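Local structure of scyllo-inosose 3-dehydrogenase (Thermotoga maritima, 3IP1) at residues 28-31 and 35-38; 228-233 and 239-244; 374-379 and 392-397; 329-332 and 337-340; 96-101 and 193-198. The protein catalyses the NAD(+)-dependent oxidation of scyllo-inosose to 3-dehydro-scyllo-inosose and probably takes part in myo-inositol breakdown. All blocks are in the same frame, centred on the assembly; numbering follows the deposited sequence.

Interaction 1: 28-31 and 35-38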
# COMPACT_ATOMS: atom_id res chain seq x y z
N LYS A 28 7.98 38.36 18.99
CA LYS A 28 7.37 38.30 17.67
C LYS A 28 6.70 36.98 17.28
O LYS A 28 5.63 36.99 16.67
CB LYS A 28 8.41 38.64 16.62
CG LYS A 28 8.90 40.08 16.70
CD LYS A 28 9.95 40.32 15.62
CE LYS A 28 10.55 41.71 15.72
NZ LYS A 28 11.91 41.69 15.10
N LEU A 29 7.33 35.86 17.63
CA LEU A 29 6.92 34.56 17.10
C LEU A 29 7.22 33.44 18.08
O LEU A 29 8.33 33.32 18.59
CB LEU A 29 7.64 34.27 15.77
CG LEU A 29 7.36 32.93 15.06
CD1 LEU A 29 6.05 32.96 14.32
CD2 LEU A 29 8.49 32.54 14.10
N THR A 30 6.23 32.58 18.30
CA THR A 30 6.47 31.37 19.08
C THR A 30 5.75 30.16 18.49
O THR A 30 4.69 30.30 17.88
CB THR A 30 6.09 31.53 20.59
OG1 THR A 30 6.43 30.33 21.29
CG2 THR A 30 4.61 31.79 20.76
N TRP A 31 6.33 28.97 18.72
CA TRP A 31 5.66 27.71 18.42
C TRP A 31 4.69 27.29 19.52
O TRP A 31 3.87 26.39 19.31
CB TRP A 31 6.69 26.61 18.09
CG TRP A 31 7.06 26.66 16.63
CD1 TRP A 31 7.98 27.50 16.03
CD2 TRP A 31 6.50 25.87 15.58
NE1 TRP A 31 8.01 27.27 14.66
CE2 TRP A 31 7.11 26.28 14.36
CE3 TRP A 31 5.51 24.86 15.54
CZ2 TRP A 31 6.79 25.70 13.12
CZ3 TRP A 31 5.19 24.28 14.30
CH2 TRP A 31 5.83 24.71 13.11
N LYS A 35 1.58 29.61 25.86
CA LYS A 35 2.60 29.82 26.88
C LYS A 35 3.19 31.23 26.82
O LYS A 35 4.01 31.58 27.67
CB LYS A 35 3.76 28.81 26.70
CG LYS A 35 3.34 27.35 26.78
CD LYS A 35 2.78 27.02 28.16
CE LYS A 35 2.86 25.53 28.44
NZ LYS A 35 2.22 25.21 29.74
N VAL A 36 2.78 32.01 25.82
CA VAL A 36 3.47 33.27 25.52
C VAL A 36 2.54 34.48 25.38
O VAL A 36 2.73 35.50 26.05
CB VAL A 36 4.30 33.11 24.24
CG1 VAL A 36 4.86 34.47 23.77
CG2 VAL A 36 5.44 32.13 24.47
N TRP A 37 1.55 34.37 24.50
CA TRP A 37 0.69 35.49 24.17
C TRP A 37 -0.43 35.69 25.18
O TRP A 37 -1.14 34.75 25.55
CB TRP A 37 0.13 35.34 22.75
CG TRP A 37 1.17 35.23 21.67
CD1 TRP A 37 1.47 34.11 20.94
CD2 TRP A 37 2.06 36.27 21.19
NE1 TRP A 37 2.47 34.39 20.04
CE2 TRP A 37 2.85 35.69 20.17
CE3 TRP A 37 2.26 37.62 21.53
CZ2 TRP A 37 3.84 36.43 19.48
CZ3 TRP A 37 3.23 38.35 20.83
CH2 TRP A 37 4.00 37.75 19.81
N ARG A 38 -0.59 36.94 25.60
CA ARG A 38 -1.53 37.30 26.65
C ARG A 38 -2.38 38.51 26.24
O ARG A 38 -1.91 39.38 25.51
CB ARG A 38 -0.71 37.64 27.89
CG ARG A 38 -1.42 37.44 29.19
CD ARG A 38 -0.42 37.58 30.31
NE ARG A 38 -1.02 37.27 31.59
CZ ARG A 38 -0.43 37.52 32.76
NH1 ARG A 38 0.76 38.10 32.80
NH2 ARG A 38 -1.05 37.19 33.88
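The methyl CG2 of T30 fits into the corner between V36 and the indole of W37, and most of the contact between 28-31 and 35-38 is built round it. T30 and V36 meet tip to tip, with CG2 of T30 3.7 Å from CB of V36, whereas T30 and W37 run alongside one another in opposite senses. Along that second path CG2 of T30 comes within 3.4 Å of W37 NE1, at a slant to the ring. On T30 the hydroxyl is the branch set anti to the backbone N (chi1 -176°), which leaves CG2 to point at the valine and the indole while OG1 accepts the backbone N-H of L32. The six-membered half of the indole is met by main chain instead: the carbonyl O of K28 lies at its edge, close to the ring plane, 3.4 Å from CZ2 of W37. Over one face of the same indole sits CG1 of V36, 4.1 Å above the plane and displaced toward the rim. The indole N-H of W37 is satisfied by the carbonyl O of T89. With a leucine in place of W37, the T89 carbonyl would probably lose this donor, and a gap is likely to open between the T30 methyl and the K28 carbonyl. The contact lies where the loop after strand 3-12 returns to strand 37-38, which pairs antiparallel with 3-12. W12 of that strand packs against T30 and V36 and meets the W37 ring edge-to-face, A10 touches the indole, and F91 approaches it at a steep angle.

Interaction 2: 228-233 and 239-244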
# COMPACT_ATOMS: atom_id res chain seq x y z
N ALA A 228 -17.36 17.12 7.48
CA ALA A 228 -16.73 16.89 6.18
C ALA A 228 -16.44 15.41 6.02
O ALA A 228 -16.73 14.84 4.95
CB ALA A 228 -15.45 17.70 6.05
N ALA A 229 -15.93 14.78 7.07
CA ALA A 229 -15.67 13.34 7.03
C ALA A 229 -16.93 12.52 6.72
O ALA A 229 -16.86 11.54 5.98
CB ALA A 229 -14.99 12.85 8.30
N VAL A 230 -18.09 12.93 7.25
CA VAL A 230 -19.35 12.23 6.96
C VAL A 230 -19.61 12.24 5.48
O VAL A 230 -19.86 11.19 4.87
CB VAL A 230 -20.57 12.85 7.70
CG1 VAL A 230 -21.89 12.29 7.16
CG2 VAL A 230 -20.47 12.57 9.18
N ALA A 231 -19.56 13.45 4.91
CA ALA A 231 -19.75 13.67 3.49
C ALA A 231 -18.74 12.88 2.66
O ALA A 231 -19.13 12.18 1.71
CB ALA A 231 -19.65 15.17 3.17
N ILE A 232 -17.46 12.99 3.01
CA ILE A 232 -16.41 12.35 2.21
C ILE A 232 -16.57 10.83 2.19
O ILE A 232 -16.47 10.20 1.13
CB ILE A 232 -15.00 12.71 2.73
CG1 ILE A 232 -14.66 14.18 2.41
CG2 ILE A 232 -13.97 11.78 2.10
CD1 ILE A 232 -13.59 14.79 3.41
N LEU A 233 -16.81 10.27 3.37
CA LEU A 233 -16.86 8.83 3.54
C LEU A 233 -18.15 8.22 2.98
O LEU A 233 -18.12 7.09 2.51
CB LEU A 233 -16.64 8.47 5.00
CG LEU A 233 -15.17 8.70 5.40
CD1 LEU A 233 -14.96 8.62 6.94
CD2 LEU A 233 -14.25 7.72 4.64
N SER A 239 -20.92 1.90 3.52
CA SER A 239 -22.22 1.26 3.63
C SER A 239 -23.05 1.94 4.74
O SER A 239 -24.19 2.35 4.51
CB SER A 239 -22.02 -0.24 3.86
OG SER A 239 -23.12 -0.83 4.49
N LYS A 240 -22.43 2.09 5.91
CA LYS A 240 -23.02 2.84 7.02
C LYS A 240 -22.06 3.89 7.58
O LYS A 240 -20.91 3.58 7.94
CB LYS A 240 -23.43 1.89 8.15
CG LYS A 240 -24.70 1.09 7.83
CD LYS A 240 -24.63 -0.23 8.54
CE LYS A 240 -25.88 -1.06 8.26
NZ LYS A 240 -25.66 -2.42 8.80
N VAL A 241 -22.54 5.13 7.64
CA VAL A 241 -21.82 6.24 8.27
C VAL A 241 -22.56 6.61 9.56
O VAL A 241 -23.73 7.00 9.54
CB VAL A 241 -21.69 7.47 7.33
CG1 VAL A 241 -20.99 8.62 8.03
CG2 VAL A 241 -20.97 7.10 6.03
N ILE A 242 -21.85 6.44 10.67
CA ILE A 242 -22.37 6.70 12.01
C ILE A 242 -21.57 7.82 12.67
O ILE A 242 -20.32 7.75 12.77
CB ILE A 242 -22.28 5.43 12.88
CG1 ILE A 242 -23.08 4.30 12.22
CG2 ILE A 242 -22.78 5.70 14.31
CD1 ILE A 242 -22.68 2.93 12.72
N LEU A 243 -22.29 8.87 13.07
CA LEU A 243 -21.68 10.01 13.76
C LEU A 243 -22.17 10.15 15.20
O LEU A 243 -23.37 10.07 15.48
CB LEU A 243 -21.87 11.31 12.96
CG LEU A 243 -21.23 12.54 13.63
CD1 LEU A 243 -20.27 13.31 12.71
CD2 LEU A 243 -22.32 13.44 14.17
N SER A 244 -21.22 10.33 16.12
CA SER A 244 -21.54 10.54 17.53
C SER A 244 -21.24 11.99 17.91
O SER A 244 -20.10 12.45 17.77
CB SER A 244 -20.74 9.58 18.41
OG SER A 244 -21.09 9.76 19.78
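V230 of helix 224-235 puts both of its methyls against V241 and L243 of strand 240-244. Its CG1 is anti to the backbone N (chi1 168°) and meets CG1 of V241 at 3.9 Å. The other branch, CG2, lies beside the backbone N and approaches CD1 of L243 to 3.6 Å. The two valines cross obliquely, and V241 has the same conformation as its partner, which brings its CG1 up to the helix residue. CG2 of V241 faces the next turn instead, 4.3 Å from the backbone atom C of L233. L243 lies crosswise to V230; its chi2 of 127° is far from a staggered value, and CD1 alone of its two methyls touches the valine. The helix and strand segments run nearly antiparallel, at 175° with their axes 9.2 Å apart, as expected for the second half of a beta-alpha-beta crossover in a Rossmann fold. Strand 216-220, helix 224-235 and strand 240-244 form this unit. The first strand completes the packing, I219 touching V230 and V217 touching V241. Of the two residues that probably bind NAD(+) by analogy with relatives, E245 follows the strand directly, about 4 Å from L243 between side chains, and R250 lies on the next helix. The interface itself consists of buried aliphatic groups with no polar side chain among them, so its cohesion comes from van der Waals contact and the exclusion of water, and polar contacts to the cofactor are probably made beyond the strand's C-terminal end.

Interaction 3: 374-379 and 392-397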
# COMPACT_ATOMS: atom_id res chain seq x y z
N GLU A 374 -16.63 43.72 9.20
CA GLU A 374 -16.80 44.47 10.44
C GLU A 374 -17.36 43.64 11.59
O GLU A 374 -17.01 43.87 12.74
CB GLU A 374 -17.72 45.68 10.24
CG GLU A 374 -17.33 46.65 9.12
CD GLU A 374 -15.96 47.29 9.33
OE1 GLU A 374 -15.69 47.80 10.45
OE2 GLU A 374 -15.15 47.29 8.36
N GLU A 375 -18.22 42.67 11.28
CA GLU A 375 -18.86 41.88 12.31
C GLU A 375 -18.00 40.72 12.82
O GLU A 375 -18.36 40.07 13.81
CB GLU A 375 -20.17 41.32 11.79
CG GLU A 375 -21.20 42.39 11.43
CD GLU A 375 -22.43 41.77 10.78
OE1 GLU A 375 -23.31 41.26 11.51
OE2 GLU A 375 -22.50 41.77 9.54
N ILE A 376 -16.86 40.48 12.15
CA ILE A 376 -15.98 39.34 12.47
C ILE A 376 -15.46 39.36 13.91
O ILE A 376 -15.56 38.36 14.61
CB ILE A 376 -14.80 39.17 11.46
CG1 ILE A 376 -15.31 38.66 10.10
CG2 ILE A 376 -13.72 38.23 12.01
CD1 ILE A 376 -16.08 37.31 10.13
N PRO A 377 -14.88 40.50 14.35
CA PRO A 377 -14.38 40.46 15.74
C PRO A 377 -15.49 40.07 16.73
O PRO A 377 -15.27 39.27 17.64
CB PRO A 377 -13.86 41.89 15.97
CG PRO A 377 -13.47 42.36 14.60
CD PRO A 377 -14.49 41.76 13.67
N GLU A 378 -16.69 40.61 16.52
CA GLU A 378 -17.84 40.31 17.38
C GLU A 378 -18.15 38.81 17.40
O GLU A 378 -18.41 38.23 18.46
CB GLU A 378 -19.06 41.12 16.91
CG GLU A 378 -20.36 40.82 17.66
CD GLU A 378 -21.63 41.25 16.90
OE1 GLU A 378 -21.61 42.25 16.15
OE2 GLU A 378 -22.67 40.57 17.06
N TYR A 379 -18.12 38.19 16.22
CA TYR A 379 -18.48 36.77 16.12
C TYR A 379 -17.41 35.82 16.66
O TYR A 379 -17.73 34.76 17.19
CB TYR A 379 -18.90 36.41 14.69
CG TYR A 379 -20.34 36.80 14.45
CD1 TYR A 379 -21.38 35.93 14.82
CD2 TYR A 379 -20.67 38.04 13.93
CE1 TYR A 379 -22.71 36.29 14.65
CE2 TYR A 379 -22.02 38.42 13.76
CZ TYR A 379 -23.03 37.54 14.13
OH TYR A 379 -24.35 37.88 13.95
N VAL A 392 -19.43 30.06 10.82
CA VAL A 392 -19.72 31.45 10.51
C VAL A 392 -18.70 31.89 9.49
O VAL A 392 -17.51 31.66 9.66
CB VAL A 392 -19.60 32.34 11.78
CG1 VAL A 392 -19.61 33.85 11.42
CG2 VAL A 392 -20.74 32.02 12.75
N THR A 393 -19.18 32.53 8.42
CA THR A 393 -18.33 32.88 7.28
C THR A 393 -18.44 34.35 6.88
O THR A 393 -19.54 34.84 6.61
CB THR A 393 -18.72 32.00 6.04
OG1 THR A 393 -18.71 30.62 6.42
CG2 THR A 393 -17.79 32.23 4.87
N MSE A 394 -17.28 35.02 6.80
CA MSE A 394 -17.20 36.35 6.21
C MSE A 394 -17.54 36.31 4.72
O MSE A 394 -17.00 35.51 3.98
CB MSE A 394 -15.81 36.94 6.37
CG MSE A 394 -15.79 38.43 6.08
SE MSE A 394 -13.99 39.11 5.81
CE MSE A 394 -13.71 38.49 3.99
N LEU A 395 -18.46 37.16 4.29
CA LEU A 395 -18.77 37.32 2.88
C LEU A 395 -18.59 38.80 2.50
O LEU A 395 -19.26 39.67 3.05
CB LEU A 395 -20.20 36.87 2.62
CG LEU A 395 -20.75 36.95 1.19
CD1 LEU A 395 -19.98 36.01 0.25
CD2 LEU A 395 -22.24 36.60 1.20
N ASN A 396 -17.66 39.07 1.58
CA ASN A 396 -17.50 40.40 0.99
C ASN A 396 -18.38 40.57 -0.24
O ASN A 396 -18.34 39.74 -1.15
CB ASN A 396 -16.04 40.64 0.59
CG ASN A 396 -15.13 40.79 1.78
OD1 ASN A 396 -15.58 41.14 2.88
ND2 ASN A 396 -13.83 40.53 1.57
N GLU A 397 -19.16 41.65 -0.27
CA GLU A 397 -20.05 41.96 -1.41
C GLU A 397 -19.86 43.40 -1.86
O GLU A 397 -18.91 43.71 -2.56
CB GLU A 397 -21.51 41.76 -1.03
CG GLU A 397 -21.75 40.68 -0.01
CD GLU A 397 -22.98 40.94 0.81
OE1 GLU A 397 -24.09 40.59 0.33
OE2 GLU A 397 -22.85 41.49 1.93
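I376 packs against selenomethionine M394 where helix 376-382 crosses over strand 392-395, the closing half of a beta-alpha-beta unit that begins with strand 369-371. Strand 392-395 runs parallel to 369-371 and antiparallel to 57-66, so the helix covers part of a mixed sheet. From CB of I376 the chain divides. The longer branch leaves with CG1 anti to the carbonyl carbon (chi1 -71°), and this methylene lies 4.1 Å from both CB and CG of M394. A bend at chi2 (-58°) turns the terminal methyl onto the strand, where CD1 of I376 is 3.8 Å from M394 CB and 4.2 Å from its CA. The two side chains are set nearly perpendicular, and M394 leads its selenium away from the helix, leaving the base of its side chain as the surface that I376 covers. V371 and I67 also touch I376, which is thus enclosed by apolar neighbours. Replacing I376 by alanine removes everything beyond CB and would probably leave a gap beside M394 and strip V371 and I67 of part of their cover. One turn further along the helix, Y379 packs beside V392, its hydroxyl hydrogen-bonded to K369 and its ring set obliquely to the valine. The valine is also packed against V371 and I67. The nearest atoms of this second pair are CB of Y379 and CG1 of V392, 4.2 Å apart.

Interaction 4: 329-332 and 337-340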
# COMPACT_ATOMS: atom_id res chain seq x y z
N GLU A 329 -3.37 -4.60 23.75
CA GLU A 329 -3.98 -5.90 23.44
C GLU A 329 -5.13 -5.80 22.45
O GLU A 329 -5.29 -6.67 21.59
CB GLU A 329 -4.47 -6.55 24.73
CG GLU A 329 -5.26 -7.85 24.53
CD GLU A 329 -5.35 -8.66 25.80
OE1 GLU A 329 -4.29 -8.98 26.37
OE2 GLU A 329 -6.48 -8.99 26.23
N VAL A 330 -5.96 -4.77 22.61
CA VAL A 330 -7.09 -4.57 21.71
C VAL A 330 -6.63 -4.50 20.25
O VAL A 330 -7.20 -5.20 19.39
CB VAL A 330 -7.88 -3.32 22.10
CG1 VAL A 330 -8.87 -2.93 20.98
CG2 VAL A 330 -8.61 -3.54 23.49
N PHE A 331 -5.61 -3.67 19.99
CA PHE A 331 -5.01 -3.49 18.67
C PHE A 331 -4.31 -4.73 18.13
O PHE A 331 -4.46 -5.05 16.96
CB PHE A 331 -4.18 -2.19 18.59
CG PHE A 331 -5.04 -0.98 18.75
CD1 PHE A 331 -5.52 -0.31 17.63
CD2 PHE A 331 -5.49 -0.60 20.02
CE1 PHE A 331 -6.42 0.77 17.77
CE2 PHE A 331 -6.38 0.47 20.16
CZ PHE A 331 -6.85 1.15 19.04
N GLN A 332 -3.60 -5.47 18.99
CA GLN A 332 -3.01 -6.74 18.59
C GLN A 332 -4.06 -7.79 18.19
O GLN A 332 -3.98 -8.40 17.11
CB GLN A 332 -2.14 -7.30 19.71
CG GLN A 332 -0.83 -6.54 19.95
CD GLN A 332 -0.19 -6.91 21.29
OE1 GLN A 332 -0.87 -7.32 22.23
NE2 GLN A 332 1.13 -6.75 21.38
N GLN A 337 -5.20 -0.57 13.96
CA GLN A 337 -4.12 0.40 14.00
C GLN A 337 -4.60 1.83 14.31
O GLN A 337 -5.79 2.13 14.25
CB GLN A 337 -3.27 0.39 12.71
CG GLN A 337 -4.05 0.47 11.38
CD GLN A 337 -4.67 -0.89 10.92
OE1 GLN A 337 -4.15 -2.00 11.19
NE2 GLN A 337 -5.79 -0.80 10.23
N ILE A 338 -3.64 2.69 14.63
CA ILE A 338 -3.87 4.05 15.05
C ILE A 338 -2.94 4.94 14.25
O ILE A 338 -1.73 4.75 14.28
CB ILE A 338 -3.50 4.25 16.55
CG1 ILE A 338 -4.28 3.27 17.45
CG2 ILE A 338 -3.73 5.72 16.98
CD1 ILE A 338 -3.71 3.18 18.84
N VAL A 339 -3.51 5.91 13.55
CA VAL A 339 -2.74 6.90 12.80
C VAL A 339 -3.08 8.31 13.31
O VAL A 339 -4.24 8.62 13.62
CB VAL A 339 -2.96 6.81 11.24
CG1 VAL A 339 -2.62 5.41 10.71
CG2 VAL A 339 -4.39 7.17 10.85
N GLY A 340 -2.08 9.16 13.40
CA GLY A 340 -2.32 10.55 13.64
C GLY A 340 -2.37 11.28 12.31
O GLY A 340 -1.76 10.84 11.33
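Q337 opens the strand with its backbone N at the edge of the F331 ring, close to the ring plane and 3.7 Å from CD1 of F331. Its side chain turns away from the helix: NE2 is hydrogen-bonded to OG1 of T313 in the adjoining strand, and OE1 accepts from R207 of a neighbouring subunit. At I338 the strand supplies the main side-chain contact. The isoleucine lies across the phenylalanine, with CG1 anti to the carbonyl carbon (chi1 -57°), an arrangement that carries CD1 over the ring face and leaves CG1 above the rim. CD1 makes a CH-pi contact, 3.8 Å from the centroid of the F331 ring and 15° off its normal, while CG1 of I338 is 3.3 Å from CE1 of F331. Strand 337-340 is one of the two edge strands, within this chain, of the parallel sheet of the Rossmann-fold domain, and helix 328-333 leads into it through a short loop. Beside this pair, L326 touches both F331 and I338, V314 touches the ring, and W297 of helix 293-306 packs on the isoleucine. V339 follows, and from Q337 to this residue the backbone also pairs antiparallel with a strand of that neighbouring subunit, carrying the sheet across the interface.

Interaction 5: 96-101 and 193-198. With CD (cadmium ion), chain F.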
# COMPACT_ATOMS: atom_id res chain seq x y z
N GLY A 96 -7.60 34.66 9.55
CA GLY A 96 -8.41 34.11 8.46
C GLY A 96 -7.60 33.22 7.53
O GLY A 96 -6.61 33.67 6.94
N HIS A 97 -8.03 31.96 7.40
CA HIS A 97 -7.30 30.99 6.58
C HIS A 97 -8.20 30.00 5.83
O HIS A 97 -7.71 29.11 5.14
CB HIS A 97 -6.25 30.25 7.43
CG HIS A 97 -6.85 29.42 8.50
ND1 HIS A 97 -6.98 29.86 9.80
CD2 HIS A 97 -7.37 28.17 8.48
CE1 HIS A 97 -7.55 28.92 10.53
NE2 HIS A 97 -7.81 27.89 9.75
N GLU A 98 -9.51 30.16 5.95
CA GLU A 98 -10.45 29.30 5.25
C GLU A 98 -11.17 30.13 4.19
O GLU A 98 -12.30 30.57 4.39
CB GLU A 98 -11.48 28.72 6.21
CG GLU A 98 -10.91 27.80 7.27
CD GLU A 98 -11.96 27.33 8.26
OE1 GLU A 98 -13.14 27.72 8.13
OE2 GLU A 98 -11.61 26.57 9.18
N PHE A 99 -10.52 30.34 3.05
CA PHE A 99 -10.98 31.42 2.18
C PHE A 99 -10.98 31.11 0.69
O PHE A 99 -10.31 30.17 0.24
CB PHE A 99 -10.13 32.67 2.43
CG PHE A 99 -8.84 32.68 1.66
CD1 PHE A 99 -7.75 31.94 2.10
CD2 PHE A 99 -8.71 33.45 0.51
CE1 PHE A 99 -6.54 31.96 1.39
CE2 PHE A 99 -7.52 33.48 -0.21
CZ PHE A 99 -6.42 32.73 0.23
N SER A 100 -11.71 31.95 -0.04
CA SER A 100 -11.69 31.97 -1.50
C SER A 100 -11.84 33.42 -2.00
O SER A 100 -12.14 34.35 -1.22
CB SER A 100 -12.83 31.13 -2.06
OG SER A 100 -14.05 31.70 -1.59
N GLY A 101 -11.61 33.63 -3.29
CA GLY A 101 -11.66 34.96 -3.86
C GLY A 101 -11.25 34.93 -5.32
O GLY A 101 -11.22 33.87 -5.94
N LEU A 193 -14.73 26.57 2.14
CA LEU A 193 -14.82 25.33 2.88
C LEU A 193 -13.84 24.25 2.41
O LEU A 193 -13.88 23.13 2.90
CB LEU A 193 -16.26 24.81 2.83
CG LEU A 193 -17.26 25.62 3.67
CD1 LEU A 193 -18.71 25.47 3.18
CD2 LEU A 193 -17.17 25.25 5.13
N VAL A 194 -12.97 24.56 1.43
CA VAL A 194 -12.07 23.53 0.90
C VAL A 194 -11.00 23.14 1.93
O VAL A 194 -10.68 21.96 2.11
CB VAL A 194 -11.40 23.96 -0.44
CG1 VAL A 194 -10.29 22.95 -0.86
CG2 VAL A 194 -12.46 24.12 -1.53
N GLU A 195 -10.46 24.15 2.61
CA GLU A 195 -9.44 23.91 3.62
C GLU A 195 -9.91 22.97 4.75
O GLU A 195 -9.29 21.93 4.97
CB GLU A 195 -8.86 25.24 4.14
CG GLU A 195 -7.58 25.12 4.97
CD GLU A 195 -7.82 24.92 6.46
OE1 GLU A 195 -8.95 25.09 6.94
OE2 GLU A 195 -6.85 24.59 7.17
N PRO A 196 -10.99 23.32 5.48
CA PRO A 196 -11.41 22.35 6.52
C PRO A 196 -11.85 20.99 5.94
O PRO A 196 -11.71 19.96 6.61
CB PRO A 196 -12.58 23.06 7.22
CG PRO A 196 -13.06 24.11 6.23
CD PRO A 196 -11.81 24.55 5.51
N THR A 197 -12.39 20.98 4.73
CA THR A 197 -12.85 19.72 4.13
C THR A 197 -11.62 18.86 3.81
O THR A 197 -11.66 17.63 3.95
CB THR A 197 -13.74 19.95 2.86
OG1 THR A 197 -14.89 20.75 3.22
CG2 THR A 197 -14.22 18.61 2.25
N SER A 198 -10.52 19.54 3.43
CA SER A 198 -9.26 18.87 3.10
C SER A 198 -8.53 18.35 4.32
O SER A 198 -7.79 17.37 4.22
CB SER A 198 -8.34 19.83 2.31
OG SER A 198 -8.93 20.15 1.05
CD CD F . -9.19 25.78 9.54
O HOH W 1 -9.83 23.52 9.71
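The metal site of this zinc-dependent alcohol dehydrogenase lies between 96-101 and 193-198, where H97, E98 and E195 share a cadmium ion at the first zinc site. The strand side belongs to the GroES-like domain, and E195 stands in the first turn of helix 194-207. NE2 of H97 binds the cadmium at 2.5 Å, with the metal at the edge of the imidazole and in its plane. OE2 of E98 is 2.6 Å from the cadmium, on a chain extended beyond CG, and a water lies 2.4 Å from the same ion. E195 bends at chi2 (-88°) to bring its OE1 to the cadmium at 2.7 Å, its carboxylate turned 82° from the imidazole plane. The two glutamate side chains come in crosswise, yet their carboxylate planes differ by only 26°. The metal probably offsets the mutual repulsion of these two acids, and K391 forms a salt bridge with E98 OE1, the oxygen that does not bind the metal. C68, also a ligand of the first zinc site in this protein, lies beside E98. P196 packs on E98 from the helix, its CD 3.8 Å from CG of E98. Further along this helix start, T197 and S198 turn their hydroxyls back onto carbonyls of the preceding turn. L193 O is gripped from opposite faces of its plane by T197 N and T197 OG1, the hydroxyl at 2.6 Å.

In the fold
All five contacts are largely buried, but their chemistry differs. Interactions 2 and 4 reach the same parallel sheet of the Rossmann-fold domain, their centres 21 Å apart: the first is purely aliphatic, the second places an aromatic ring beside the edge strand, where another subunit joins. Interactions 3 and 5 reach the mixed sheet, yet one is apolar and the other coordinates metal near the centre of the chain. Helix 194-207 links interaction 5 to the cofactor domain, since I232 and A228 of interaction 2 pack on T197; only these two interactions touch each other. Interactions 1 and 4 lie farthest from the chain centre, and interaction 1, with exposed K28 at its margin, joins a loop to a small antiparallel sheet.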